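Local structure of phosphatidylserine synthase (Haemophilus influenzae, 3HSI) at residues Ile53-Ala57 / Ile191-Leu195; Val147-Val152 / Leu183-Val188; His364-Val368 / Thr378-Leu382; Asn383-Leu389 / Val454-Leu458. The protein is an enzyme of the phospholipase D superfamily, with two alpha/beta halves that each carry an HxKxxxxD sequence motif. The contacts are given in a common frame with arbitrary orientation. Numbering follows the deposited sequence.

Contact 1: residues Ile53-Ala57 / Ile191-Leu195; sequences IYVTA and INDYL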
loop_
_atom_site.group_PDB
_atom_site.type_symbol
_atom_site.label_atom_id
_atom_site.label_comp_id
_atom_site.label_asym_id
_atom_site.label_seq_id
_atom_site.Cartn_x
_atom_site.Cartn_y
_atom_site.Cartn_z
ATOM N N ILE C 53 8.558 -29.958 -15.442
ATOM C CA ILE C 53 8.767 -29.579 -14.068
ATOM C C ILE C 53 8.518 -28.086 -13.960
ATOM O O ILE C 53 9.296 -27.283 -14.495
ATOM C CB ILE C 53 10.197 -29.909 -13.565
ATOM C CG1 ILE C 53 10.429 -31.440 -13.526
ATOM C CG2 ILE C 53 10.435 -29.278 -12.174
ATOM C CD1 ILE C 53 11.894 -31.871 -13.326
ATOM N N TYR C 54 7.415 -27.739 -13.311
ATOM C CA TYR C 54 7.059 -26.360 -12.990
ATOM C C TYR C 54 7.100 -26.167 -11.487
ATOM O O TYR C 54 6.610 -27.021 -10.721
ATOM C CB TYR C 54 5.652 -26.002 -13.515
ATOM C CG TYR C 54 5.571 -25.782 -15.036
ATOM C CD1 TYR C 54 5.245 -24.515 -15.567
ATOM C CD2 TYR C 54 5.837 -26.820 -15.928
ATOM C CE1 TYR C 54 5.173 -24.300 -16.947
ATOM C CE2 TYR C 54 5.771 -26.620 -17.316
ATOM C CZ TYR C 54 5.436 -25.358 -17.816
ATOM O OH TYR C 54 5.359 -25.167 -19.173
ATOM N N VAL C 55 7.668 -25.045 -11.085
ATOM C CA VAL C 55 7.838 -24.658 -9.701
ATOM C C VAL C 55 7.528 -23.163 -9.629
ATOM O O VAL C 55 8.046 -22.400 -10.451
ATOM C CB VAL C 55 9.299 -24.885 -9.255
ATOM C CG1 VAL C 55 9.587 -24.194 -7.933
ATOM C CG2 VAL C 55 9.618 -26.381 -9.141
ATOM N N THR C 56 6.627 -22.776 -8.720
ATOM C CA THR C 56 6.441 -21.380 -8.305
ATOM C C THR C 56 6.765 -21.415 -6.822
ATOM O O THR C 56 6.215 -22.223 -6.108
ATOM C CB THR C 56 4.960 -20.817 -8.461
ATOM O OG1 THR C 56 4.036 -21.700 -7.782
ATOM C CG2 THR C 56 4.546 -20.687 -9.887
ATOM N N ALA C 57 7.704 -20.588 -6.381
ATOM C CA ALA C 57 8.059 -20.495 -4.973
ATOM C C ALA C 57 8.411 -19.037 -4.711
ATOM O O ALA C 57 8.606 -18.268 -5.663
ATOM C CB ALA C 57 9.225 -21.429 -4.642
ATOM N N ILE C 191 0.089 -21.028 -15.049
ATOM C CA ILE C 191 1.448 -20.530 -15.060
ATOM C C ILE C 191 1.778 -19.992 -16.438
ATOM O O ILE C 191 2.216 -18.846 -16.557
ATOM C CB ILE C 191 2.453 -21.611 -14.619
ATOM C CG1 ILE C 191 2.282 -21.862 -13.100
ATOM C CG2 ILE C 191 3.883 -21.204 -14.961
ATOM C CD1 ILE C 191 3.003 -23.095 -12.643
ATOM N N ASN C 192 1.538 -20.805 -17.469
ATOM C CA ASN C 192 1.824 -20.391 -18.827
ATOM C C ASN C 192 0.947 -19.229 -19.263
ATOM O O ASN C 192 1.466 -18.255 -19.787
ATOM C CB ASN C 192 1.639 -21.540 -19.821
ATOM C CG ASN C 192 2.873 -22.383 -19.971
ATOM O OD1 ASN C 192 3.799 -22.006 -20.681
ATOM N ND2 ASN C 192 2.883 -23.551 -19.338
ATOM N N ASP C 193 -0.364 -19.340 -19.028
ATOM C CA ASP C 193 -1.355 -18.369 -19.494
ATOM C C ASP C 193 -1.344 -17.075 -18.725
ATOM O O ASP C 193 -1.549 -16.029 -19.328
ATOM C CB ASP C 193 -2.788 -18.929 -19.431
ATOM C CG ASP C 193 -3.016 -20.079 -20.393
ATOM O OD1 ASP C 193 -2.098 -20.439 -21.171
ATOM O OD2 ASP C 193 -4.127 -20.649 -20.381
ATOM N N TYR C 194 -1.145 -17.134 -17.407
ATOM C CA TYR C 194 -1.255 -15.928 -16.583
ATOM C C TYR C 194 0.030 -15.433 -15.904
ATOM O O TYR C 194 0.318 -14.238 -15.938
ATOM C CB TYR C 194 -2.370 -16.086 -15.549
ATOM C CG TYR C 194 -3.739 -16.075 -16.186
ATOM C CD1 TYR C 194 -4.257 -14.891 -16.731
ATOM C CD2 TYR C 194 -4.502 -17.237 -16.270
ATOM C CE1 TYR C 194 -5.484 -14.861 -17.356
ATOM C CE2 TYR C 194 -5.775 -17.221 -16.889
ATOM C CZ TYR C 194 -6.240 -16.030 -17.437
ATOM O OH TYR C 194 -7.462 -15.974 -18.043
ATOM N N LEU C 195 0.794 -16.326 -15.289
ATOM C CA LEU C 195 1.978 -15.886 -14.558
ATOM C C LEU C 195 3.108 -15.476 -15.477
ATOM O O LEU C 195 3.690 -14.428 -15.276
ATOM C CB LEU C 195 2.474 -16.943 -13.562
ATOM C CG LEU C 195 1.774 -16.991 -12.219
ATOM C CD1 LEU C 195 2.509 -17.976 -11.301
ATOM C CD2 LEU C 195 1.723 -15.604 -11.589
#
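This is a buried helix-on-sheet contact in the N-terminal half of the chain. Helix 181-195 lies over strand 52-56, and the axes of the two short segments come within 11.7 Å at an angle of 31°. The strand turns Y54 and T56 toward the helix. V55 points away from it. I191 sits between the two strand residues. Its CG2 meets the edge of the Y54 ring at CD1, 3.6 Å away, and its CD1 lies 4.0 Å from T56 CG2. One turn on, where the helix widens into a pi-type turn, L195 CD1 reaches T56 CG2 at 3.7 Å. The layering is that of the alpha/beta domain of phospholipase D proteins, with a mixed sheet covered by helices. Neighbouring strand 84-90 adds L88, which touches T56, I191 and L195. The polar link lies at the margin. N192 ND2 donates to Y54 OH at 3.0 Å and 165°. That hydroxyl is also hydrogen-bonded to D84, and N192 ND2 is bonded to the backbone oxygen of V188 in its own helix.

Contact 2: residues Val147-Val152 / Leu183-Val188; sequences VFDDTV and LADSMV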
loop_
_atom_site.group_PDB
_atom_site.type_symbol
_atom_site.label_atom_id
_atom_site.label_comp_id
_atom_site.label_asym_id
_atom_site.label_seq_id
_atom_site.Cartn_x
_atom_site.Cartn_y
_atom_site.Cartn_z
ATOM N N VAL C 147 4.812 -28.854 -10.066
ATOM C CA VAL C 147 4.182 -29.845 -10.885
ATOM C C VAL C 147 5.281 -30.642 -11.543
ATOM O O VAL C 147 6.152 -30.073 -12.190
ATOM C CB VAL C 147 3.262 -29.202 -11.944
ATOM C CG1 VAL C 147 2.682 -30.274 -12.915
ATOM C CG2 VAL C 147 2.157 -28.356 -11.272
ATOM N N PHE C 148 5.239 -31.960 -11.350
ATOM C CA PHE C 148 6.164 -32.879 -12.011
ATOM C C PHE C 148 5.293 -33.783 -12.822
ATOM O O PHE C 148 4.559 -34.604 -12.264
ATOM C CB PHE C 148 6.962 -33.705 -10.991
ATOM C CG PHE C 148 7.645 -32.869 -9.934
ATOM C CD1 PHE C 148 6.988 -32.543 -8.756
ATOM C CD2 PHE C 148 8.947 -32.417 -10.114
ATOM C CE1 PHE C 148 7.611 -31.790 -7.792
ATOM C CE2 PHE C 148 9.584 -31.661 -9.142
ATOM C CZ PHE C 148 8.923 -31.332 -7.991
ATOM N N ASP C 149 5.370 -33.644 -14.138
ATOM C CA ASP C 149 4.492 -34.374 -15.025
ATOM C C ASP C 149 3.056 -34.161 -14.580
ATOM O O ASP C 149 2.589 -33.018 -14.667
ATOM C CB ASP C 149 4.922 -35.845 -15.151
ATOM C CG ASP C 149 6.258 -35.982 -15.862
ATOM O OD1 ASP C 149 6.823 -34.939 -16.256
ATOM O OD2 ASP C 149 6.749 -37.122 -16.026
ATOM N N ASP C 150 2.394 -35.218 -14.087
ATOM C CA ASP C 150 0.998 -35.182 -13.636
ATOM C C ASP C 150 0.840 -35.188 -12.089
ATOM O O ASP C 150 -0.258 -35.466 -11.570
ATOM C CB ASP C 150 0.219 -36.366 -14.218
ATOM C CG ASP C 150 -0.041 -36.245 -15.720
ATOM O OD1 ASP C 150 -0.071 -35.112 -16.271
ATOM O OD2 ASP C 150 -0.242 -37.312 -16.359
ATOM N N THR C 151 1.911 -34.858 -11.357
ATOM C CA THR C 151 1.867 -34.823 -9.896
ATOM C C THR C 151 2.041 -33.398 -9.331
ATOM O O THR C 151 2.992 -32.687 -9.695
ATOM C CB THR C 151 2.903 -35.827 -9.310
ATOM O OG1 THR C 151 2.613 -37.114 -9.859
ATOM C CG2 THR C 151 2.819 -35.944 -7.806
ATOM N N VAL C 152 1.108 -32.973 -8.471
ATOM C CA VAL C 152 1.249 -31.714 -7.759
ATOM C C VAL C 152 1.838 -31.934 -6.355
ATOM O O VAL C 152 1.325 -32.738 -5.576
ATOM C CB VAL C 152 -0.064 -30.938 -7.674
ATOM C CG1 VAL C 152 0.116 -29.680 -6.847
ATOM C CG2 VAL C 152 -0.548 -30.541 -9.066
ATOM N N LEU C 183 -5.661 -31.728 -12.507
ATOM C CA LEU C 183 -5.180 -30.674 -11.609
ATOM C C LEU C 183 -3.793 -30.179 -12.068
ATOM O O LEU C 183 -3.541 -28.965 -12.139
ATOM C CB LEU C 183 -5.114 -31.134 -10.124
ATOM C CG LEU C 183 -4.652 -29.997 -9.161
ATOM C CD1 LEU C 183 -5.593 -28.823 -9.226
ATOM C CD2 LEU C 183 -4.511 -30.395 -7.696
ATOM N N ALA C 184 -2.909 -31.114 -12.407
ATOM C CA ALA C 184 -1.584 -30.731 -12.863
ATOM C C ALA C 184 -1.699 -29.852 -14.111
ATOM O O ALA C 184 -1.116 -28.774 -14.162
ATOM C CB ALA C 184 -0.681 -31.959 -13.114
ATOM N N ASP C 185 -2.468 -30.303 -15.097
ATOM C CA ASP C 185 -2.647 -29.518 -16.337
ATOM C C ASP C 185 -3.211 -28.123 -16.019
ATOM O O ASP C 185 -2.801 -27.152 -16.593
ATOM C CB ASP C 185 -3.566 -30.233 -17.300
ATOM C CG ASP C 185 -2.915 -31.456 -17.935
ATOM O OD1 ASP C 185 -1.669 -31.657 -17.807
ATOM O OD2 ASP C 185 -3.663 -32.232 -18.563
ATOM N N SER C 186 -4.112 -28.029 -15.057
ATOM C CA SER C 186 -4.730 -26.738 -14.728
ATOM C C SER C 186 -3.718 -25.766 -14.142
ATOM O O SER C 186 -3.765 -24.569 -14.420
ATOM C CB SER C 186 -5.861 -26.943 -13.718
ATOM O OG SER C 186 -6.394 -25.695 -13.321
HETATM N N MSE C 187 -2.810 -26.289 -13.320
HETATM C CA MSE C 187 -1.822 -25.458 -12.670
HETATM C C MSE C 187 -0.734 -24.924 -13.649
HETATM O O MSE C 187 -0.411 -23.713 -13.674
HETATM C CB MSE C 187 -1.271 -26.199 -11.452
HETATM C CG MSE C 187 -2.382 -26.365 -10.406
HETATM SE SE MSE C 187 -1.714 -26.948 -8.693
HETATM C CE MSE C 187 -1.450 -25.151 -7.927
ATOM N N VAL C 188 -0.257 -25.815 -14.499
ATOM C CA VAL C 188 0.669 -25.462 -15.555
ATOM C C VAL C 188 0.039 -24.474 -16.559
ATOM O O VAL C 188 0.712 -23.580 -17.038
ATOM C CB VAL C 188 1.117 -26.742 -16.309
ATOM C CG1 VAL C 188 1.849 -26.394 -17.626
ATOM C CG2 VAL C 188 1.933 -27.644 -15.368
HETATM O O HOH W 1 -1.395 -34.186 -18.244
#
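A beta hairpin packs against helix 181-195 here. Strands 146-148 and 151-155 are joined by a type II' turn from F148 to T151, closed by T151 N to F148 O at 2.8 Å. D149, the aspartate of the first HxKxxxxD motif, points away from the helix; its carboxylate accepts from K50 N and K51 N. A184 CB fits the hollow between the turn at D149-D150 and the side chains of V147 and V152, 3.7 Å from D150 CA and 3.8 Å from D149 O. V147 CG1 sits between A184 CB at 3.8 Å and V188 CG2 at 3.7 Å. V152 CG2 lies 3.9 Å from A184 CA and 4.1 Å from L183 CG. M187, a selenomethionine, lies against both valines, with SE 3.8 Å from V152 CG1 and CB 4.1 Å from V147 CG2. D150 OD1 and D185 OD1, like charges, lie 4.1 Å apart, and R52 forms a salt bridge with D185. Water 1 donates to D150 OD1 and to D185 OD1, each at 2.6 Å.

Contact 3: residues His364-Val368 / Thr378-Leu382; sequences HLKGV and TGNNL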
loop_
_atom_site.group_PDB
_atom_site.type_symbol
_atom_site.label_atom_id
_atom_site.label_comp_id
_atom_site.label_asym_id
_atom_site.label_seq_id
_atom_site.Cartn_x
_atom_site.Cartn_y
_atom_site.Cartn_z
ATOM N N HIS C 364 6.295 -22.285 10.228
ATOM C CA HIS C 364 5.722 -21.577 9.104
ATOM C C HIS C 364 4.473 -22.277 8.521
ATOM O O HIS C 364 4.324 -22.322 7.309
ATOM C CB HIS C 364 6.790 -21.478 8.025
ATOM C CG HIS C 364 6.483 -20.484 6.952
ATOM N ND1 HIS C 364 6.288 -20.853 5.626
ATOM C CD2 HIS C 364 6.342 -19.135 7.003
ATOM C CE1 HIS C 364 6.045 -19.767 4.910
ATOM N NE2 HIS C 364 6.063 -18.716 5.723
ATOM N N LEU C 365 3.595 -22.826 9.360
ATOM C CA LEU C 365 2.401 -23.518 8.847
ATOM C C LEU C 365 1.248 -22.554 8.622
ATOM O O LEU C 365 1.014 -21.619 9.413
ATOM C CB LEU C 365 1.907 -24.608 9.811
ATOM C CG LEU C 365 2.805 -25.725 10.291
ATOM C CD1 LEU C 365 2.056 -26.446 11.403
ATOM C CD2 LEU C 365 3.079 -26.673 9.223
ATOM N N LYS C 366 0.543 -22.804 7.530
ATOM C CA LYS C 366 -0.692 -22.086 7.158
ATOM C C LYS C 366 -1.720 -23.178 6.840
ATOM O O LYS C 366 -1.367 -24.226 6.290
ATOM C CB LYS C 366 -0.481 -21.254 5.883
ATOM C CG LYS C 366 0.793 -20.395 5.803
ATOM C CD LYS C 366 1.867 -21.102 5.018
ATOM C CE LYS C 366 3.111 -20.243 4.904
ATOM N NZ LYS C 366 2.971 -18.930 4.113
ATOM N N GLY C 367 -2.973 -22.936 7.199
ATOM C CA GLY C 367 -4.074 -23.838 6.879
ATOM C C GLY C 367 -5.386 -23.385 7.488
ATOM O O GLY C 367 -5.425 -22.585 8.447
ATOM N N VAL C 368 -6.474 -23.834 6.886
ATOM C CA VAL C 368 -7.832 -23.572 7.405
ATOM C C VAL C 368 -8.582 -24.867 7.241
ATOM O O VAL C 368 -8.520 -25.486 6.196
ATOM C CB VAL C 368 -8.583 -22.442 6.652
ATOM C CG1 VAL C 368 -10.018 -22.346 7.161
ATOM C CG2 VAL C 368 -7.870 -21.054 6.803
ATOM N N THR C 378 -3.080 -23.665 1.385
ATOM C CA THR C 378 -2.806 -22.374 0.872
ATOM C C THR C 378 -1.443 -21.912 1.303
ATOM O O THR C 378 -0.934 -22.338 2.349
ATOM C CB THR C 378 -3.915 -21.383 1.276
ATOM O OG1 THR C 378 -3.765 -20.182 0.535
ATOM C CG2 THR C 378 -3.929 -21.071 2.795
ATOM N N GLY C 379 -0.836 -21.060 0.488
ATOM C CA GLY C 379 0.352 -20.361 0.913
ATOM C C GLY C 379 -0.010 -19.060 1.605
ATOM O O GLY C 379 0.876 -18.324 2.021
ATOM N N ASN C 380 -1.304 -18.798 1.767
ATOM C CA ASN C 380 -1.786 -17.522 2.351
ATOM C C ASN C 380 -1.496 -17.456 3.875
ATOM O O ASN C 380 -1.926 -18.307 4.644
ATOM C CB ASN C 380 -3.276 -17.339 2.003
ATOM C CG ASN C 380 -3.824 -15.972 2.385
ATOM O OD1 ASN C 380 -3.585 -15.459 3.478
ATOM N ND2 ASN C 380 -4.583 -15.391 1.483
ATOM N N ASN C 381 -0.734 -16.443 4.290
ATOM C CA ASN C 381 -0.357 -16.252 5.697
ATOM C C ASN C 381 -1.501 -15.694 6.524
ATOM O O ASN C 381 -1.340 -15.467 7.730
ATOM C CB ASN C 381 0.838 -15.287 5.821
ATOM C CG ASN C 381 2.139 -15.887 5.346
ATOM O OD1 ASN C 381 2.412 -17.055 5.577
ATOM N ND2 ASN C 381 2.960 -15.084 4.690
ATOM N N LEU C 382 -2.662 -15.464 5.920
ATOM C CA LEU C 382 -3.784 -14.939 6.707
ATOM C C LEU C 382 -3.411 -13.645 7.437
ATOM O O LEU C 382 -3.685 -13.470 8.644
ATOM C CB LEU C 382 -4.286 -16.000 7.691
ATOM C CG LEU C 382 -4.829 -17.247 6.970
ATOM C CD1 LEU C 382 -5.077 -18.418 7.947
ATOM C CD2 LEU C 382 -6.104 -16.869 6.222
HETATM O O HOH W 2 -1.931 -25.237 3.618
#
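Strand 367-370 and its hairpin partner 374-378 meet here, where the chain leaves the hairpin. H364 and K366 are the histidine and lysine of the second HxKxxxxD motif of the phospholipase D family. T378-N381 follows it, at a place consistent with the GSxN element of relatives. K366 points toward the turn and gives the most to the contact. Its NZ donates to G379 O at 3.0 Å and to N381 OD1 at 2.4 Å, a very short distance for a hydrogen bond. Water 2 joins the backbones, donating to K366 O at 2.9 Å and accepting from T378 N at 3.0 Å. T378 OG1 accepts from N380 N at 3.1 Å, an ST turn, and has a further hydrogen bond with N393 O. N380 OD1 accepts from L382 N at 2.6 Å, an Asx turn. H364 ND1 is hydrogen-bonded to D173. L382 CD1 adds apolar cover, 4.0 Å from V368 CG2. Both acceptors of the lysine in these segments are neutral amide oxygens. They suit a buried NZ donor, though a distance so short should not be read closely. The segments supply no carboxylate, but D173 lies beside the lysine side chain.

Contact 4: residues Asn383-Leu389 / Val454-Leu458; sequences NPRAWRL and VKMIL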
loop_
_atom_site.group_PDB
_atom_site.type_symbol
_atom_site.label_atom_id
_atom_site.label_comp_id
_atom_site.label_asym_id
_atom_site.label_seq_id
_atom_site.Cartn_x
_atom_site.Cartn_y
_atom_site.Cartn_z
ATOM N N ASN C 383 -2.783 -12.734 6.693
ATOM C CA ASN C 383 -2.398 -11.415 7.221
ATOM C C ASN C 383 -2.836 -10.281 6.283
ATOM O O ASN C 383 -3.181 -10.546 5.142
ATOM C CB ASN C 383 -0.885 -11.387 7.508
ATOM C CG ASN C 383 -0.019 -11.587 6.267
ATOM O OD1 ASN C 383 -0.493 -11.787 5.134
ATOM N ND2 ASN C 383 1.272 -11.533 6.480
ATOM N N PRO C 384 -2.821 -9.010 6.743
ATOM C CA PRO C 384 -3.204 -7.932 5.821
ATOM C C PRO C 384 -2.418 -7.826 4.491
ATOM O O PRO C 384 -3.019 -7.404 3.506
ATOM C CB PRO C 384 -2.989 -6.667 6.653
ATOM C CG PRO C 384 -3.220 -7.195 8.106
ATOM C CD PRO C 384 -2.510 -8.491 8.086
ATOM N N ARG C 385 -1.122 -8.170 4.467
ATOM C CA ARG C 385 -0.319 -8.249 3.204
ATOM C C ARG C 385 -0.989 -9.151 2.177
ATOM O O ARG C 385 -1.112 -8.804 0.992
ATOM C CB ARG C 385 1.047 -8.925 3.445
ATOM C CG ARG C 385 2.153 -8.065 3.965
ATOM C CD ARG C 385 3.495 -8.701 3.600
ATOM N NE ARG C 385 3.785 -8.524 2.174
ATOM C CZ ARG C 385 4.232 -7.396 1.635
ATOM N NH1 ARG C 385 4.437 -6.331 2.399
ATOM N NH2 ARG C 385 4.460 -7.317 0.326
ATOM N N ALA C 386 -1.340 -10.355 2.638
ATOM C CA ALA C 386 -2.051 -11.342 1.817
ATOM C C ALA C 386 -3.393 -10.785 1.314
ATOM O O ALA C 386 -3.811 -11.070 0.195
ATOM C CB ALA C 386 -2.249 -12.625 2.596
ATOM N N TRP C 387 -4.042 -9.941 2.103
ATOM C CA TRP C 387 -5.336 -9.384 1.675
ATOM C C TRP C 387 -5.268 -8.229 0.679
ATOM O O TRP C 387 -6.302 -7.768 0.155
ATOM C CB TRP C 387 -6.175 -8.964 2.893
ATOM C CG TRP C 387 -7.328 -9.900 3.128
ATOM C CD1 TRP C 387 -8.664 -9.601 3.044
ATOM C CD2 TRP C 387 -7.245 -11.294 3.460
ATOM N NE1 TRP C 387 -9.415 -10.727 3.304
ATOM C CE2 TRP C 387 -8.564 -11.778 3.558
ATOM C CE3 TRP C 387 -6.178 -12.187 3.654
ATOM C CZ2 TRP C 387 -8.848 -13.120 3.857
ATOM C CZ3 TRP C 387 -6.459 -13.517 3.941
ATOM C CH2 TRP C 387 -7.778 -13.966 4.051
ATOM N N ARG C 388 -4.075 -7.729 0.402
ATOM C CA ARG C 388 -4.029 -6.524 -0.385
ATOM C C ARG C 388 -2.862 -6.504 -1.326
ATOM O O ARG C 388 -2.989 -6.036 -2.454
ATOM C CB ARG C 388 -3.973 -5.315 0.567
ATOM C CG ARG C 388 -4.076 -3.996 -0.084
ATOM C CD ARG C 388 -3.811 -2.879 0.949
ATOM N NE ARG C 388 -4.950 -2.573 1.827
ATOM C CZ ARG C 388 -5.200 -3.152 3.007
ATOM N NH1 ARG C 388 -4.415 -4.121 3.484
ATOM N NH2 ARG C 388 -6.258 -2.777 3.722
ATOM N N LEU C 389 -1.716 -6.983 -0.859
ATOM C CA LEU C 389 -0.479 -6.786 -1.606
ATOM C C LEU C 389 -0.010 -8.016 -2.400
ATOM O O LEU C 389 0.393 -7.875 -3.553
ATOM C CB LEU C 389 0.635 -6.282 -0.690
ATOM C CG LEU C 389 0.281 -5.057 0.170
ATOM C CD1 LEU C 389 1.371 -4.764 1.196
ATOM C CD2 LEU C 389 0.023 -3.838 -0.721
ATOM N N VAL C 454 3.167 -1.625 10.776
ATOM C CA VAL C 454 3.902 -2.874 10.749
ATOM C C VAL C 454 2.993 -4.079 10.456
ATOM O O VAL C 454 3.322 -4.906 9.599
ATOM C CB VAL C 454 4.658 -3.100 12.061
ATOM C CG1 VAL C 454 5.425 -4.382 11.982
ATOM C CG2 VAL C 454 5.578 -1.909 12.352
ATOM N N LYS C 455 1.865 -4.161 11.164
ATOM C CA LYS C 455 0.871 -5.219 10.943
ATOM C C LYS C 455 0.299 -5.240 9.526
ATOM O O LYS C 455 0.152 -6.307 8.947
ATOM C CB LYS C 455 -0.289 -5.119 11.931
ATOM C CG LYS C 455 0.070 -5.396 13.363
ATOM C CD LYS C 455 -1.211 -5.407 14.187
ATOM C CE LYS C 455 -1.090 -4.479 15.367
ATOM N NZ LYS C 455 -2.191 -4.714 16.353
HETATM N N MSE C 456 -0.038 -4.071 8.984
HETATM C CA MSE C 456 -0.614 -3.976 7.622
HETATM C C MSE C 456 0.367 -4.267 6.494
HETATM O O MSE C 456 -0.033 -4.718 5.422
HETATM C CB MSE C 456 -1.240 -2.609 7.384
HETATM C CG MSE C 456 -2.579 -2.439 8.044
HETATM SE SE MSE C 456 -3.149 -0.588 7.979
HETATM C CE MSE C 456 -1.478 0.345 8.428
ATOM N N ILE C 457 1.651 -4.006 6.714
ATOM C CA ILE C 457 2.593 -4.144 5.608
ATOM C C ILE C 457 3.627 -5.240 5.781
ATOM O O ILE C 457 4.215 -5.675 4.819
ATOM C CB ILE C 457 3.279 -2.822 5.275
ATOM C CG1 ILE C 457 2.254 -1.682 5.248
ATOM C CG2 ILE C 457 3.970 -2.930 3.922
ATOM C CD1 ILE C 457 2.857 -0.352 4.919
ATOM N N LEU C 458 3.856 -5.678 7.009
ATOM C CA LEU C 458 4.722 -6.819 7.267
ATOM C C LEU C 458 3.868 -7.931 7.847
ATOM O O LEU C 458 3.685 -8.972 7.228
ATOM C CB LEU C 458 5.852 -6.463 8.249
ATOM C CG LEU C 458 6.905 -5.430 7.809
ATOM C CD1 LEU C 458 7.972 -5.226 8.900
ATOM C CD2 LEU C 458 7.566 -5.809 6.471
HETATM O O HOH W 3 0.638 -8.133 6.898
#
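The chain ends in this contact, and the terminal helix meets its partner largely through backbone. M456, a selenomethionine, I457 and L458 all have CA-to-CB bonds pointing away from N383-L389. The site lies in the second alpha/beta half of the phospholipase D fold, where the loop between strands 374-378 and 391-398 meets the end of helix 450-457. The loop makes an Asx motif: N383 OD1 accepts from A386 N at 3.0 Å, and P384-W387 have helical backbone angles. P384 lies against the helix backbone, with CD 3.5 Å from K455 O and CB 3.7 Å from M456 CA. R385 supplies the direct polar link. Its NH1 donates to I457 O at 2.5 Å and 150°, a short bond to a carbonyl at the helix end. The same NH1 is hydrogen-bonded to V137 O, and NH2 forms a salt bridge with D390. L389 CD1 adds a looser apolar touch, 4.2 Å from I457 CG2. The site forms part of the interface with the second subunit. I457 packs on I457 of the second subunit, M456 on V137 of that subunit, and R388 on its F138. Water 3 fills the gap beside P384, accepting from R385 N at 3.0 Å and donating to K455 O at 2.8 Å.

How the contacts relate
Contacts 1 and 2 share helix 181-195 and the same sheet, in which strands 52-56 and 146-148 are neighbours. They touch directly: Y54 O is 2.6 Å from V147 N, a probable hydrogen bond. Both are mainly apolar, with polar groups at the margin. Contact 3 is the most central, its centre about 5 Å from the centre of the chain, and wholly buried, yet the most polar inside. It joins contact 4 through one loop, with N380 OD1 3.5 Å from W387 CZ3. Contact 4 is partly buried, relies on backbone carbonyls and packs on the second subunit. Contacts 2 and 4 lie on opposite sides of the chain centre, about 30 Å apart between their centres.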